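Local structure of periplasmic binding protein component of an ABC type zinc uptake transporter (1PQ4) at residues Glu53-Val56 with Phe62-Pro65; Ala47-Ala52 with Ala75-Ile80; Phe247-Ser252 with Val263-Pro268; Val210-Glu215 with Asn236-Val241; Arg143-Ile148 with Ala168-Glu173. The protein probably captures zinc in the periplasm as the solute-binding component of an ABC-type uptake transporter, holding the ion in a metal site. All coordinates share one frame; numbering follows the deposited sequence.

Contact 1. Residues Glu53-Val56 with Phe62-Pro65; sequences EAYV and FEQP
The carboxylate oxygen OE2 of Glu63, which lies 4.3 Å from Val56 O, is gripped from two quarters by residues beyond this pair: it is hydrogen-bonded to the hydroxyl of Ser8 and to the backbone N of Ile58. Its sister oxygen OE1 is bonded to the N of Gly59, and so both oxygens of a buried acid are satisfied and the rotation of the group is fixed. OE2 and Val56 O are both acceptors and merely lie near one another; Val56 O has a weak hydrogen bond from Gln12 NE2. The other touching side chain is Tyr55, whose ring reaches out from the strand with CG anti to the backbone N (chi1 -176°), bringing OH to 4.3 Å from Glu63 CG. Although Tyr55 OH and Glu63 OE2 stand 4.8 Å apart, they are joined through Ser8, whose OG is hydrogen-bonded to both.

Strand 54-57 is an inner member of a four-stranded parallel sheet, and Glu63 belongs to the loop that leads from it to helix 67-73, the start of a beta-alpha-beta connection to strand 78-81. The acid thus ties the loop back to the end of its own strand. Glu63 CD lies at the edge of the preceding Phe62 ring, in its plane. The zinc ion is about 12 Å from the Glu63 side chain, beyond direct coordination.

Contact 2. Residues Ala47-Ala52 with Ala75-Ile80; sequences AALSEA and ANMKLI
At the N-terminal ends of the neighbouring parallel strands 54-57 and 78-81, the turn before the first strand meets the start of the segment that becomes the second, and here Met77 meets Ala52 and Leu49. Met77 touches at three points, CB, SD and CE. Its CB lies 3.4 Å from the carbonyl O of Ala52, its SD is 4.0 Å from Ala52 CB, and its terminal CE comes within 4.2 Å of Leu49 CD1. CG sits between the backbone N and the carbonyl carbon (chi1 83°); from there the chain runs fully extended, which carries sulfur and methyl past alanine to the leucine. The Leu49 and Met77 chains meet at a slant.

Leu49 and Ala52 are held at a set spacing by a short 3-10 turn after helix 43-48, closed by the 3.1 Å bond from Ala52 N to Leu49 O. That same carbonyl oxygen is hydrogen-bonded to Asn74 ND2, a polar tie between the two approaches. Leu70 touches both Leu49 and Met77, adding to the apolar cluster. Apolar residues gathered where adjacent parallel strands begin, with the connecting helix 67-73 packed on them, are characteristic of a beta-alpha-beta unit in an alpha/beta fold.

Contact 3. Residues Phe247-Ser252 with Val263-Pro268; sequences FSTKSS and VELLDP
Thr249 occupies the N-cap position of helix 250-259 yet makes no capping bond with its side chain; what it offers the strand opposite is a methyl group. Its CG2 lies 3.8 Å from Leu265 CD2, the threonine side chain lying roughly perpendicular to that of the leucine. With chi1 at 55°, OG1 stands between the backbone N and the carbonyl carbon while CG2 lies beside the N, an arrangement that gives the methyl to the leucine. The hydroxyl is hydrogen-bonded instead to the carboxylate of Glu253, one turn further along the helix. At the helix start the polar work falls to Ser248, whose OG accepts from Lys250 N at 3.0 Å, with an N-H...O angle of 164°, forming an ST turn.

About a turn on, at Ser252, the carbonyl O lies 4.1 Å from Val263 CG2. Ser252 itself is buried, touching Val241 of the neighbouring strand. Val263 points at the helix, and Leu265 brings its branch end to the N-cap; both remain at the solvent margin, whereas Leu266 touches helix 273-288. The loop entering the helix also reaches the metal region, since the Phe247 ring stacks on the zinc ligand His197. Strand 262-266 pairs in parallel with strand 240-244 through backbone bonds such as that of Glu264 with Val241. Strand 240-244, helix 250-259 and strand 262-266 in succession make a beta-alpha-beta unit, and packing of the helix and its N-cap on the second strand is characteristic of that crossover.

Contact 4. Residues Val210-Glu215 with Asn236-Val241; sequences VQIPIE and NNLTMV
Ile212, Ile214 and Val241 carry this contact, and each uses the end of a hydrocarbon branch. The closer of the two touches is between Ile214 CD1 and Val241 CG1, 4.0 Å apart, with one side chain set athwart the other. Ile214 holds CG1 beside its backbone N (chi1 -65°) and stretches on from there, which places CD1 at the valine branch that lies anti to its own N. Two residues earlier, Ile212 sends its CD1 to within 4.3 Å of CD1 of Leu238, which lies in the loop before strand 240-244. The alternation along strand 210-213 and its exit thus points both isoleucines the same way.

Backbones stay well apart, with 9.7 Å between the CA atoms of Ile214 and Val241, so the two segments do not pair as strands. Helix 223-234, which connects them, adds Leu229 against both isoleucines, and Ile194 of the adjacent strand 192-195 touches Ile214 and Leu238. Ser252, from helix 250-259, touches both Ile214 and Val241. Next to this core, Glu215 OE1 is hydrogen-bonded to ND1 of His197, a second-shell bond to a zinc ligand.

With no hydrogen bond across it, the interface relies on the burial of branched aliphatic groups, whose shape and not any directional bond sets how the segments fit.

Contact 5. Residues Arg143-Ile148 with Ala168-Glu173; sequences RQATTI and AAFLAE
Phe170 swings its ring out with CG anti to the backbone N (chi1 -171°), while its neighbour Leu171 carries CG beside the N (chi1 -63°); the ring thereby reaches Ala145 of the opposing helix, whereas the leucine reaches mainly Thr146 and also lies beside Ala145. The ring of Phe170 receives the methyl of Ala145 obliquely, CB lying 3.8 Å from CD1 and 4.0 Å from CE1. Leu171 brings both branch ends up to a hydroxyl, with CD1 and CD2 each 4.1 Å from Thr146 OG1. That oxygen is not left to hydrocarbon alone, for it is hydrogen-bonded to the carbonyl O of Lys142 in its own helix.

The two short segments run almost exactly antiparallel, at 177°, with their axes 10.1 Å apart. They belong to helices 138-155 and 160-185, which follow each other in the chain and form a helical hairpin. The second of these spans the way from the part of the chain with the four-stranded sheet to the strands beyond, consistent with the long linking helix of the zinc and manganese binding proteins of this family. The CA atoms of Ala145 and Leu171 are 7.7 Å apart, the nearest across the two segments. Helix 10-20 packs against the pair: Phe15 touches Phe170, Ile19 touches Ala145, and Lys18 forms a salt bridge with Glu173. Toward solvent the contact is bordered by Thr146.

Along the chain the order is contact 2 enclosing contact 1, then contacts 5, 4 and 3. Contacts 1 and 2, with centres 9 Å apart, share the four-stranded parallel sheet, where Tyr55 pairs with Lys78 and Ile80. Contacts 3 and 4, 12 Å apart between centres, meet through strands 240-244 and 262-266 and lie on the opposite side of the chain's centre, their centres 27 to 41 Å from those of the first pair. Contact 5 joins helices 138-155 and 160-185, between the two pairs along the chain; its Ile148 CD1 packs on Val56 CG1. The arrangement is consistent with two alpha/beta halves joined by helix 160-185, zinc ligands His37 and His133 preceding that helix and His197 following it.

Contact 1. Residues Glu53-Val56 with Phe62-Pro65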
# COMPACT_ATOMS: atom_id res chain seq x y z
N GLU A 53 10.64 20.29 -1.67
CA GLU A 53 11.75 20.12 -2.60
C GLU A 53 11.50 18.95 -3.54
O GLU A 53 11.95 18.93 -4.70
CB GLU A 53 13.02 19.96 -1.79
CG GLU A 53 13.37 21.31 -1.17
CD GLU A 53 14.37 21.23 -0.07
OE1 GLU A 53 13.96 21.31 1.11
OE2 GLU A 53 15.57 21.06 -0.40
N ALA A 54 10.76 17.96 -3.05
CA ALA A 54 10.42 16.83 -3.89
C ALA A 54 9.10 16.21 -3.46
O ALA A 54 8.59 16.44 -2.35
CB ALA A 54 11.52 15.79 -3.84
N TYR A 55 8.55 15.43 -4.35
CA TYR A 55 7.28 14.76 -4.08
C TYR A 55 7.51 13.33 -4.52
O TYR A 55 7.97 13.07 -5.65
CB TYR A 55 6.15 15.41 -4.89
CG TYR A 55 4.82 14.82 -4.56
CD1 TYR A 55 3.86 15.54 -3.82
CD2 TYR A 55 4.52 13.51 -4.94
CE1 TYR A 55 2.64 14.97 -3.47
CE2 TYR A 55 3.31 12.93 -4.59
CZ TYR A 55 2.37 13.68 -3.86
OH TYR A 55 1.15 13.12 -3.58
N VAL A 56 7.21 12.38 -3.63
CA VAL A 56 7.41 10.98 -4.01
C VAL A 56 6.11 10.29 -4.41
O VAL A 56 5.21 10.10 -3.60
CB VAL A 56 8.11 10.20 -2.87
CG1 VAL A 56 8.22 8.67 -3.25
CG2 VAL A 56 9.51 10.78 -2.67
N PHE A 62 -1.42 6.04 -9.85
CA PHE A 62 -2.06 6.30 -8.54
C PHE A 62 -2.44 7.77 -8.31
O PHE A 62 -3.50 8.07 -7.77
CB PHE A 62 -1.11 5.86 -7.43
CG PHE A 62 -1.73 5.89 -6.07
CD1 PHE A 62 -2.72 4.97 -5.74
CD2 PHE A 62 -1.28 6.75 -5.11
CE1 PHE A 62 -3.23 4.89 -4.43
CE2 PHE A 62 -1.79 6.69 -3.79
CZ PHE A 62 -2.76 5.75 -3.46
N GLU A 63 -1.55 8.67 -8.69
CA GLU A 63 -1.73 10.11 -8.50
C GLU A 63 -2.31 10.87 -9.70
O GLU A 63 -2.45 12.10 -9.66
CB GLU A 63 -0.38 10.75 -8.17
CG GLU A 63 0.22 10.42 -6.77
CD GLU A 63 1.13 9.21 -6.76
OE1 GLU A 63 1.37 8.62 -7.84
OE2 GLU A 63 1.63 8.85 -5.66
N GLN A 64 -2.65 10.14 -10.77
CA GLN A 64 -3.17 10.74 -12.01
C GLN A 64 -4.17 11.88 -11.76
O GLN A 64 -4.08 12.93 -12.38
CB GLN A 64 -3.82 9.64 -12.92
N PRO A 65 -5.13 11.67 -10.86
CA PRO A 65 -6.15 12.68 -10.53
C PRO A 65 -5.65 14.02 -9.97
O PRO A 65 -6.29 15.05 -10.12
CB PRO A 65 -7.02 11.97 -9.50
CG PRO A 65 -6.77 10.52 -9.74
CD PRO A 65 -5.33 10.46 -10.05

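Contact 2. Residues Ala47-Ala52 with Ala75-Ile80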
# COMPACT_ATOMS: atom_id res chain seq x y z
N ALA A 47 -1.25 24.64 -0.88
CA ALA A 47 -0.48 25.83 -0.51
C ALA A 47 0.81 25.43 0.19
O ALA A 47 1.87 26.00 -0.06
CB ALA A 47 -1.27 26.73 0.43
N ALA A 48 0.72 24.45 1.08
CA ALA A 48 1.89 24.00 1.83
C ALA A 48 2.91 23.39 0.91
O ALA A 48 4.11 23.35 1.23
CB ALA A 48 1.47 22.98 2.87
N LEU A 49 2.46 22.91 -0.24
CA LEU A 49 3.35 22.27 -1.21
C LEU A 49 4.42 23.17 -1.77
O LEU A 49 5.41 22.68 -2.34
CB LEU A 49 2.55 21.70 -2.38
CG LEU A 49 2.14 20.24 -2.35
CD1 LEU A 49 1.63 19.87 -3.77
CD2 LEU A 49 3.35 19.36 -1.96
N SER A 50 4.24 24.48 -1.63
CA SER A 50 5.22 25.39 -2.19
C SER A 50 6.58 25.23 -1.51
O SER A 50 7.60 25.54 -2.10
CB SER A 50 4.73 26.85 -2.10
OG SER A 50 4.62 27.27 -0.76
N GLU A 51 6.59 24.72 -0.28
CA GLU A 51 7.80 24.48 0.51
C GLU A 51 8.58 23.22 0.08
O GLU A 51 9.77 23.06 0.38
CB GLU A 51 7.40 24.22 1.98
CG GLU A 51 6.73 25.36 2.72
CD GLU A 51 7.75 26.31 3.32
OE1 GLU A 51 8.68 25.83 4.01
OE2 GLU A 51 7.62 27.54 3.11
N ALA A 52 7.88 22.29 -0.58
CA ALA A 52 8.47 21.00 -0.96
C ALA A 52 9.59 21.01 -1.99
O ALA A 52 9.49 21.64 -3.03
CB ALA A 52 7.39 20.08 -1.45
N ALA A 75 6.15 24.26 -9.22
CA ALA A 75 6.77 23.85 -10.47
C ALA A 75 8.23 23.51 -10.31
O ALA A 75 8.85 22.96 -11.21
CB ALA A 75 6.61 24.95 -11.50
N ASN A 76 8.79 23.81 -9.15
CA ASN A 76 10.19 23.54 -8.92
C ASN A 76 10.47 22.18 -8.28
O ASN A 76 11.56 21.63 -8.46
CB ASN A 76 10.74 24.66 -8.07
CG ASN A 76 10.56 26.01 -8.74
OD1 ASN A 76 11.09 26.23 -9.83
ND2 ASN A 76 9.78 26.90 -8.11
N MET A 77 9.50 21.64 -7.56
CA MET A 77 9.74 20.35 -6.90
C MET A 77 9.92 19.19 -7.84
O MET A 77 9.22 19.04 -8.85
CB MET A 77 8.63 20.03 -5.91
CG MET A 77 7.42 19.42 -6.48
SD MET A 77 6.17 19.18 -5.18
CE MET A 77 4.85 18.75 -6.22
N LYS A 78 10.86 18.33 -7.49
CA LYS A 78 11.14 17.17 -8.29
C LYS A 78 10.09 16.10 -8.03
O LYS A 78 9.74 15.81 -6.89
CB LYS A 78 12.54 16.60 -7.92
N LEU A 79 9.56 15.53 -9.10
CA LEU A 79 8.60 14.43 -8.97
C LEU A 79 9.40 13.13 -9.05
O LEU A 79 10.02 12.83 -10.09
CB LEU A 79 7.62 14.45 -10.11
CG LEU A 79 6.73 15.71 -10.14
CD1 LEU A 79 5.74 15.60 -11.28
CD2 LEU A 79 5.97 15.87 -8.85
N ILE A 80 9.41 12.37 -7.97
CA ILE A 80 10.14 11.09 -7.98
C ILE A 80 9.15 9.97 -8.23
O ILE A 80 8.27 9.72 -7.42
CB ILE A 80 10.85 10.86 -6.65
CG1 ILE A 80 11.98 11.89 -6.48
CG2 ILE A 80 11.41 9.46 -6.59
CD1 ILE A 80 12.52 12.04 -5.06

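Contact 3. Residues Phe247-Ser252 with Val263-Pro268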
# COMPACT_ATOMS: atom_id res chain seq x y z
N PHE A 247 -12.84 1.87 4.22
CA PHE A 247 -14.08 1.61 3.50
C PHE A 247 -15.10 1.06 4.48
O PHE A 247 -14.75 0.54 5.53
CB PHE A 247 -13.85 0.60 2.38
CG PHE A 247 -12.73 0.97 1.44
CD1 PHE A 247 -11.41 0.60 1.70
CD2 PHE A 247 -12.98 1.73 0.30
CE1 PHE A 247 -10.38 0.99 0.85
CE2 PHE A 247 -11.94 2.12 -0.56
CZ PHE A 247 -10.65 1.75 -0.28
N SER A 248 -16.37 1.18 4.14
CA SER A 248 -17.42 0.66 5.00
C SER A 248 -17.21 -0.85 5.12
O SER A 248 -16.81 -1.51 4.14
CB SER A 248 -18.77 0.92 4.35
OG SER A 248 -19.71 0.09 4.97
N THR A 249 -17.44 -1.40 6.30
CA THR A 249 -17.30 -2.85 6.47
C THR A 249 -18.67 -3.51 6.44
O THR A 249 -18.80 -4.69 6.74
CB THR A 249 -16.66 -3.21 7.80
OG1 THR A 249 -17.43 -2.62 8.85
CG2 THR A 249 -15.22 -2.68 7.87
N LYS A 250 -19.70 -2.74 6.06
CA LYS A 250 -21.06 -3.27 6.04
C LYS A 250 -21.21 -4.59 5.28
O LYS A 250 -21.78 -5.54 5.82
CB LYS A 250 -22.04 -2.22 5.46
CG LYS A 250 -23.52 -2.59 5.73
CD LYS A 250 -24.49 -1.68 4.97
CE LYS A 250 -24.23 -0.22 5.29
NZ LYS A 250 -24.59 0.71 4.17
N SER A 251 -20.71 -4.71 4.05
CA SER A 251 -20.88 -6.00 3.39
C SER A 251 -20.00 -7.12 3.92
O SER A 251 -20.39 -8.28 3.86
CB SER A 251 -20.80 -5.88 1.85
OG SER A 251 -19.82 -4.98 1.44
N SER A 252 -18.83 -6.79 4.45
CA SER A 252 -17.98 -7.82 5.02
C SER A 252 -18.72 -8.42 6.22
O SER A 252 -18.69 -9.62 6.42
CB SER A 252 -16.64 -7.23 5.50
OG SER A 252 -15.90 -6.67 4.42
N VAL A 263 -15.01 -11.06 11.70
CA VAL A 263 -14.66 -9.88 10.89
C VAL A 263 -13.41 -9.17 11.42
O VAL A 263 -13.38 -8.74 12.58
CB VAL A 263 -15.80 -8.84 10.90
CG1 VAL A 263 -15.33 -7.53 10.29
CG2 VAL A 263 -16.99 -9.37 10.10
N GLU A 264 -12.38 -9.04 10.60
CA GLU A 264 -11.14 -8.37 11.05
C GLU A 264 -10.82 -7.24 10.09
O GLU A 264 -11.26 -7.28 8.93
CB GLU A 264 -9.95 -9.33 11.03
CG GLU A 264 -9.96 -10.36 12.13
CD GLU A 264 -9.05 -10.00 13.28
OE1 GLU A 264 -8.97 -8.80 13.64
OE2 GLU A 264 -8.43 -10.93 13.83
N LEU A 265 -10.05 -6.26 10.56
CA LEU A 265 -9.65 -5.13 9.75
C LEU A 265 -8.24 -5.29 9.25
O LEU A 265 -7.37 -5.79 9.98
CB LEU A 265 -9.69 -3.84 10.55
CG LEU A 265 -11.06 -3.27 10.91
CD1 LEU A 265 -10.92 -1.87 11.50
CD2 LEU A 265 -11.90 -3.23 9.65
N LEU A 266 -8.00 -4.91 8.01
CA LEU A 266 -6.62 -4.93 7.49
C LEU A 266 -6.46 -3.45 7.12
O LEU A 266 -7.43 -2.80 6.69
CB LEU A 266 -6.48 -5.82 6.25
CG LEU A 266 -6.73 -7.30 6.44
CD1 LEU A 266 -6.42 -8.07 5.13
CD2 LEU A 266 -5.86 -7.83 7.57
N ASP A 267 -5.29 -2.88 7.35
CA ASP A 267 -5.11 -1.47 7.04
C ASP A 267 -4.03 -1.34 5.96
O ASP A 267 -2.83 -1.43 6.26
CB ASP A 267 -4.64 -0.71 8.26
CG ASP A 267 -4.60 0.77 8.03
OD1 ASP A 267 -4.77 1.20 6.84
OD2 ASP A 267 -4.39 1.51 9.02
N PRO A 268 -4.43 -1.17 4.70
CA PRO A 268 -3.38 -1.04 3.66
C PRO A 268 -2.58 0.27 3.76
O PRO A 268 -1.51 0.39 3.15
CB PRO A 268 -4.18 -1.14 2.36
CG PRO A 268 -5.48 -0.46 2.73
CD PRO A 268 -5.78 -1.09 4.13

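Contact 4. Residues Val210-Glu215 with Asn236-Val241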
# COMPACT_ATOMS: atom_id res chain seq x y z
N VAL A 210 -4.50 -16.19 -2.52
CA VAL A 210 -5.50 -15.83 -3.50
C VAL A 210 -6.39 -14.83 -2.81
O VAL A 210 -7.05 -15.14 -1.83
CB VAL A 210 -6.33 -17.06 -3.94
CG1 VAL A 210 -7.48 -16.61 -4.81
CG2 VAL A 210 -5.43 -18.05 -4.74
N GLN A 211 -6.41 -13.61 -3.32
CA GLN A 211 -7.22 -12.58 -2.71
C GLN A 211 -8.57 -12.63 -3.39
O GLN A 211 -8.62 -12.61 -4.60
CB GLN A 211 -6.56 -11.22 -2.96
CG GLN A 211 -7.47 -10.05 -2.84
CD GLN A 211 -6.80 -8.74 -3.27
OE1 GLN A 211 -6.44 -8.53 -4.45
NE2 GLN A 211 -6.65 -7.85 -2.33
N ILE A 212 -9.66 -12.69 -2.63
CA ILE A 212 -11.01 -12.73 -3.20
C ILE A 212 -11.64 -11.41 -2.76
O ILE A 212 -11.92 -11.19 -1.58
CB ILE A 212 -11.84 -13.92 -2.63
CG1 ILE A 212 -11.18 -15.25 -3.04
CG2 ILE A 212 -13.26 -13.88 -3.17
CD1 ILE A 212 -11.68 -16.48 -2.28
N PRO A 213 -11.83 -10.50 -3.70
CA PRO A 213 -12.41 -9.23 -3.29
C PRO A 213 -13.92 -9.17 -3.31
O PRO A 213 -14.56 -9.86 -4.10
CB PRO A 213 -11.79 -8.24 -4.28
CG PRO A 213 -11.70 -9.06 -5.54
CD PRO A 213 -11.20 -10.41 -5.03
N ILE A 214 -14.46 -8.36 -2.42
CA ILE A 214 -15.91 -8.18 -2.36
C ILE A 214 -16.30 -6.97 -3.25
O ILE A 214 -17.28 -7.03 -3.99
CB ILE A 214 -16.38 -7.84 -0.91
CG1 ILE A 214 -16.12 -9.01 0.03
CG2 ILE A 214 -17.91 -7.54 -0.88
CD1 ILE A 214 -16.17 -8.67 1.51
N GLU A 215 -15.58 -5.87 -3.15
CA GLU A 215 -15.93 -4.72 -3.99
C GLU A 215 -15.76 -5.09 -5.46
O GLU A 215 -14.93 -5.92 -5.81
CB GLU A 215 -15.09 -3.48 -3.67
CG GLU A 215 -13.67 -3.53 -4.15
CD GLU A 215 -13.08 -2.14 -4.47
OE1 GLU A 215 -13.07 -1.24 -3.58
OE2 GLU A 215 -12.61 -1.97 -5.63
N ASN A 236 -15.60 -22.74 0.20
CA ASN A 236 -14.17 -22.74 0.51
C ASN A 236 -13.93 -22.75 2.01
O ASN A 236 -12.81 -22.58 2.47
CB ASN A 236 -13.47 -21.53 -0.13
CG ASN A 236 -13.16 -21.73 -1.60
OD1 ASN A 236 -12.22 -22.45 -1.96
ND2 ASN A 236 -13.95 -21.11 -2.47
N ASN A 237 -14.99 -22.94 2.79
CA ASN A 237 -14.86 -22.96 4.24
C ASN A 237 -14.11 -21.77 4.84
O ASN A 237 -13.38 -21.94 5.83
CB ASN A 237 -14.15 -24.24 4.70
CG ASN A 237 -14.94 -25.48 4.39
OD1 ASN A 237 -15.95 -25.76 5.04
ND2 ASN A 237 -14.50 -26.23 3.39
N LEU A 238 -14.28 -20.56 4.30
CA LEU A 238 -13.56 -19.42 4.87
C LEU A 238 -14.03 -19.07 6.30
O LEU A 238 -15.21 -19.07 6.61
CB LEU A 238 -13.65 -18.22 3.92
CG LEU A 238 -13.04 -18.58 2.55
CD1 LEU A 238 -13.20 -17.41 1.61
CD2 LEU A 238 -11.55 -18.95 2.69
N THR A 239 -13.07 -18.80 7.16
CA THR A 239 -13.29 -18.54 8.58
C THR A 239 -13.40 -17.08 9.02
O THR A 239 -13.86 -16.77 10.13
CB THR A 239 -12.11 -19.19 9.36
OG1 THR A 239 -12.48 -20.52 9.75
CG2 THR A 239 -11.64 -18.35 10.58
N MET A 240 -12.96 -16.18 8.16
CA MET A 240 -12.93 -14.80 8.53
C MET A 240 -13.14 -13.95 7.31
O MET A 240 -12.82 -14.38 6.20
CB MET A 240 -11.57 -14.51 9.13
CG MET A 240 -11.47 -13.24 9.92
SD MET A 240 -11.92 -13.63 11.59
CE MET A 240 -10.76 -14.99 11.91
N VAL A 241 -13.70 -12.77 7.50
CA VAL A 241 -13.89 -11.89 6.36
C VAL A 241 -13.18 -10.62 6.77
O VAL A 241 -13.34 -10.14 7.90
CB VAL A 241 -15.38 -11.59 6.08
CG1 VAL A 241 -15.49 -10.65 4.90
CG2 VAL A 241 -16.11 -12.91 5.80

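Contact 5. Residues Arg143-Ile148 with Ala168-Glu173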
# COMPACT_ATOMS: atom_id res chain seq x y z
N ARG A 143 12.67 -2.23 -4.70
CA ARG A 143 12.85 -1.42 -5.92
C ARG A 143 12.45 0.01 -5.67
O ARG A 143 13.16 0.92 -6.11
CB ARG A 143 12.00 -1.96 -7.08
CG ARG A 143 12.08 -3.46 -7.25
CD ARG A 143 13.48 -3.88 -7.55
NE ARG A 143 13.59 -5.27 -7.97
CZ ARG A 143 14.54 -5.71 -8.79
NH1 ARG A 143 15.45 -4.86 -9.27
NH2 ARG A 143 14.60 -7.00 -9.13
N GLN A 144 11.31 0.23 -4.97
CA GLN A 144 10.91 1.63 -4.71
C GLN A 144 11.96 2.34 -3.89
O GLN A 144 12.31 3.49 -4.16
CB GLN A 144 9.56 1.67 -3.98
CG GLN A 144 8.38 1.18 -4.84
CD GLN A 144 7.23 0.65 -3.98
OE1 GLN A 144 6.61 1.41 -3.24
NE2 GLN A 144 6.97 -0.65 -4.07
N ALA A 145 12.47 1.65 -2.87
CA ALA A 145 13.47 2.24 -2.01
C ALA A 145 14.74 2.63 -2.77
O ALA A 145 15.33 3.68 -2.50
CB ALA A 145 13.85 1.25 -0.85
N THR A 146 15.19 1.73 -3.65
CA THR A 146 16.41 2.01 -4.44
C THR A 146 16.23 3.27 -5.30
O THR A 146 17.06 4.15 -5.31
CB THR A 146 16.73 0.79 -5.28
OG1 THR A 146 16.96 -0.30 -4.40
CG2 THR A 146 17.99 1.02 -6.16
N THR A 147 15.08 3.38 -5.96
CA THR A 147 14.76 4.52 -6.82
C THR A 147 14.73 5.76 -5.97
O THR A 147 15.31 6.78 -6.31
CB THR A 147 13.40 4.30 -7.53
OG1 THR A 147 13.49 3.15 -8.39
CG2 THR A 147 12.98 5.55 -8.35
N ILE A 148 14.06 5.69 -4.82
CA ILE A 148 14.00 6.88 -3.99
C ILE A 148 15.38 7.36 -3.50
O ILE A 148 15.70 8.57 -3.56
CB ILE A 148 13.04 6.64 -2.79
CG1 ILE A 148 11.61 6.36 -3.31
CG2 ILE A 148 13.09 7.83 -1.84
CD1 ILE A 148 10.63 5.84 -2.27
N ALA A 168 20.97 0.58 2.12
CA ALA A 168 21.45 -0.80 2.34
C ALA A 168 20.81 -1.40 3.61
O ALA A 168 20.42 -2.58 3.61
CB ALA A 168 23.03 -0.81 2.45
N ALA A 169 20.72 -0.60 4.68
CA ALA A 169 20.11 -1.05 5.92
C ALA A 169 18.66 -1.42 5.65
O ALA A 169 18.17 -2.49 6.04
CB ALA A 169 20.20 0.07 7.01
N PHE A 170 17.94 -0.53 4.98
CA PHE A 170 16.53 -0.85 4.70
C PHE A 170 16.37 -2.06 3.77
O PHE A 170 15.47 -2.86 3.99
CB PHE A 170 15.84 0.40 4.10
CG PHE A 170 14.33 0.27 3.95
CD1 PHE A 170 13.68 0.95 2.93
CD2 PHE A 170 13.58 -0.46 4.87
CE1 PHE A 170 12.29 0.90 2.84
CE2 PHE A 170 12.22 -0.53 4.80
CZ PHE A 170 11.56 0.16 3.77
N LEU A 171 17.21 -2.24 2.72
CA LEU A 171 17.04 -3.44 1.87
C LEU A 171 17.25 -4.73 2.67
O LEU A 171 16.55 -5.73 2.45
CB LEU A 171 18.01 -3.46 0.66
CG LEU A 171 17.79 -2.28 -0.32
CD1 LEU A 171 18.97 -2.22 -1.37
CD2 LEU A 171 16.39 -2.46 -1.01
N ALA A 172 18.21 -4.73 3.59
CA ALA A 172 18.46 -5.95 4.40
C ALA A 172 17.26 -6.24 5.33
O ALA A 172 16.90 -7.39 5.57
CB ALA A 172 19.77 -5.75 5.22
N GLU A 173 16.68 -5.18 5.89
CA GLU A 173 15.50 -5.32 6.74
C GLU A 173 14.38 -5.90 5.88
O GLU A 173 13.60 -6.73 6.33
CB GLU A 173 15.00 -3.97 7.27
CG GLU A 173 15.85 -3.25 8.30
CD GLU A 173 15.30 -1.84 8.60
OE1 GLU A 173 14.08 -1.69 8.87
OE2 GLU A 173 16.08 -0.86 8.55